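Serine--tRNA ligase (PDB 2DQ0) attaches serine to tRNA(Ser), and probably also to tRNA(Sec), as a homodimeric class-II aminoacyl-tRNA synthetase that uses ATP. Local coordinates at residues T378-Q381 against A382-N386. Numbering follows the deposited sequence.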
loop_
_atom_site.group_PDB
_atom_site.type_symbol
_atom_site.label_atom_id
_atom_site.label_comp_id
_atom_site.label_asym_id
_atom_site.label_seq_id
_atom_site.Cartn_x
_atom_site.Cartn_y
_atom_site.Cartn_z
ATOM N N THR A 378 -24.248 -12.654 4.335
ATOM C CA THR A 378 -25.499 -12.952 3.656
ATOM C C THR A 378 -25.371 -12.459 2.212
ATOM O O THR A 378 -24.328 -12.662 1.579
ATOM C CB THR A 378 -26.654 -12.225 4.400
ATOM O OG1 THR A 378 -26.841 -12.858 5.666
ATOM C CG2 THR A 378 -27.947 -12.266 3.630
ATOM N N ASP A 379 -26.410 -11.795 1.709
ATOM C CA ASP A 379 -26.409 -11.259 0.357
ATOM C C ASP A 379 -26.233 -9.746 0.323
ATOM O O ASP A 379 -26.537 -9.119 -0.691
ATOM C CB ASP A 379 -27.727 -11.610 -0.352
ATOM C CG ASP A 379 -28.960 -10.993 0.319
ATOM O OD1 ASP A 379 -30.066 -11.146 -0.234
ATOM O OD2 ASP A 379 -28.847 -10.362 1.390
ATOM N N TRP A 380 -25.746 -9.153 1.415
ATOM C CA TRP A 380 -25.595 -7.692 1.489
ATOM C C TRP A 380 -24.604 -7.113 0.490
ATOM O O TRP A 380 -24.847 -6.049 -0.074
ATOM C CB TRP A 380 -25.172 -7.280 2.895
ATOM C CG TRP A 380 -25.441 -5.826 3.245
ATOM C CD1 TRP A 380 -26.605 -5.309 3.708
ATOM C CD2 TRP A 380 -24.520 -4.726 3.164
ATOM N NE1 TRP A 380 -26.480 -3.961 3.921
ATOM C CE2 TRP A 380 -25.210 -3.575 3.595
ATOM C CE3 TRP A 380 -23.182 -4.605 2.768
ATOM C CZ2 TRP A 380 -24.610 -2.308 3.641
ATOM C CZ3 TRP A 380 -22.584 -3.347 2.812
ATOM C CH2 TRP A 380 -23.302 -2.214 3.247
ATOM N N GLN A 381 -23.478 -7.797 0.290
ATOM C CA GLN A 381 -22.467 -7.325 -0.647
ATOM C C GLN A 381 -22.863 -7.759 -2.041
ATOM O O GLN A 381 -22.766 -6.979 -3.002
ATOM C CB GLN A 381 -21.084 -7.890 -0.286
ATOM C CG GLN A 381 -20.657 -7.554 1.130
ATOM C CD GLN A 381 -19.251 -7.984 1.437
ATOM O OE1 GLN A 381 -18.891 -9.157 1.293
ATOM N NE2 GLN A 381 -18.439 -7.036 1.877
ATOM N N ALA A 382 -23.315 -9.008 -2.140
ATOM C CA ALA A 382 -23.751 -9.575 -3.412
ATOM C C ALA A 382 -24.775 -8.685 -4.091
ATOM O O ALA A 382 -24.699 -8.447 -5.294
ATOM C CB ALA A 382 -24.337 -10.953 -3.200
ATOM N N ARG A 383 -25.730 -8.174 -3.330
ATOM C CA ARG A 383 -26.753 -7.330 -3.931
ATOM C C ARG A 383 -26.174 -6.004 -4.412
ATOM O O ARG A 383 -26.714 -5.397 -5.325
ATOM C CB ARG A 383 -27.889 -7.099 -2.933
ATOM C CG ARG A 383 -29.244 -6.767 -3.551
ATOM C CD ARG A 383 -30.355 -6.836 -2.493
ATOM N NE ARG A 383 -30.637 -8.206 -2.048
ATOM C CZ ARG A 383 -31.512 -9.022 -2.640
ATOM N NH1 ARG A 383 -31.702 -10.246 -2.164
ATOM N NH2 ARG A 383 -32.208 -8.620 -3.706
ATOM N N ARG A 384 -25.065 -5.564 -3.816
ATOM C CA ARG A 384 -24.442 -4.299 -4.212
ATOM C C ARG A 384 -23.526 -4.487 -5.396
ATOM O O ARG A 384 -23.547 -3.714 -6.339
ATOM C CB ARG A 384 -23.624 -3.697 -3.060
ATOM C CG ARG A 384 -24.450 -3.160 -1.907
ATOM C CD ARG A 384 -23.693 -3.249 -0.576
ATOM N NE ARG A 384 -23.085 -1.981 -0.184
ATOM C CZ ARG A 384 -23.744 -0.973 0.375
ATOM N NH1 ARG A 384 -23.094 0.145 0.685
ATOM N NH2 ARG A 384 -25.042 -1.084 0.639
ATOM N N LEU A 385 -22.709 -5.524 -5.340
ATOM C CA LEU A 385 -21.762 -5.794 -6.407
ATOM C C LEU A 385 -22.345 -6.621 -7.549
ATOM O O LEU A 385 -21.646 -6.941 -8.510
ATOM C CB LEU A 385 -20.543 -6.497 -5.818
ATOM C CG LEU A 385 -19.871 -5.637 -4.752
ATOM C CD1 LEU A 385 -18.775 -6.427 -4.028
ATOM C CD2 LEU A 385 -19.328 -4.383 -5.431
ATOM N N ASN A 386 -23.632 -6.942 -7.444
ATOM C CA ASN A 386 -24.334 -7.751 -8.440
ATOM C C ASN A 386 -23.649 -9.093 -8.653
ATOM O O ASN A 386 -23.228 -9.420 -9.754
ATOM C CB ASN A 386 -24.435 -7.007 -9.773
ATOM C CG ASN A 386 -25.189 -7.802 -10.837
ATOM O OD1 ASN A 386 -25.309 -7.357 -11.979
ATOM N ND2 ASN A 386 -25.696 -8.985 -10.468
#
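Arg384 lays its guanidinium flat over the outer rim of the six-membered ring of Trp380, planes 12° and centres 3.8 Å apart, a cation-pi stack between a loop residue and one four further on, in the short helix. A bend at chi3 (99°) sets CZ of Arg384 3.2 Å from CH2 of Trp380, while CD of Arg384 makes a CH-pi contact over the same face. Bonds from NE to Glu227 O and NH2 to Trp104 O help fix the guanidinium's rotation; Leu106 O holds Trp380 NE1.

Asp379 and Arg383, at the same spacing, lie alongside each other. In their salt bridge Arg383 NH1 reaches Asp379 OD1 at 2.7 Å on its anti side, well out of the carboxylate plane though at the in-plane edge of the guanidinium; the two planes are nearly perpendicular (83°). Backbone hydrogen bonds also tie loop to helix, from Arg383 N to Asp379 O (2.9 Å) and Leu385 N to Gln381 O (2.8 Å).

The Gln381 amide is engaged elsewhere, OE1 with Thr402 OG1 and NE2 with Ser229 O and Glu254 OE2, Glu254 being a predicted serine-binding residue. The loop after strand 367-376 and helix 382-385 pack together against strand 398-406, where Ala382 meets Val400, in the class-II catalytic core.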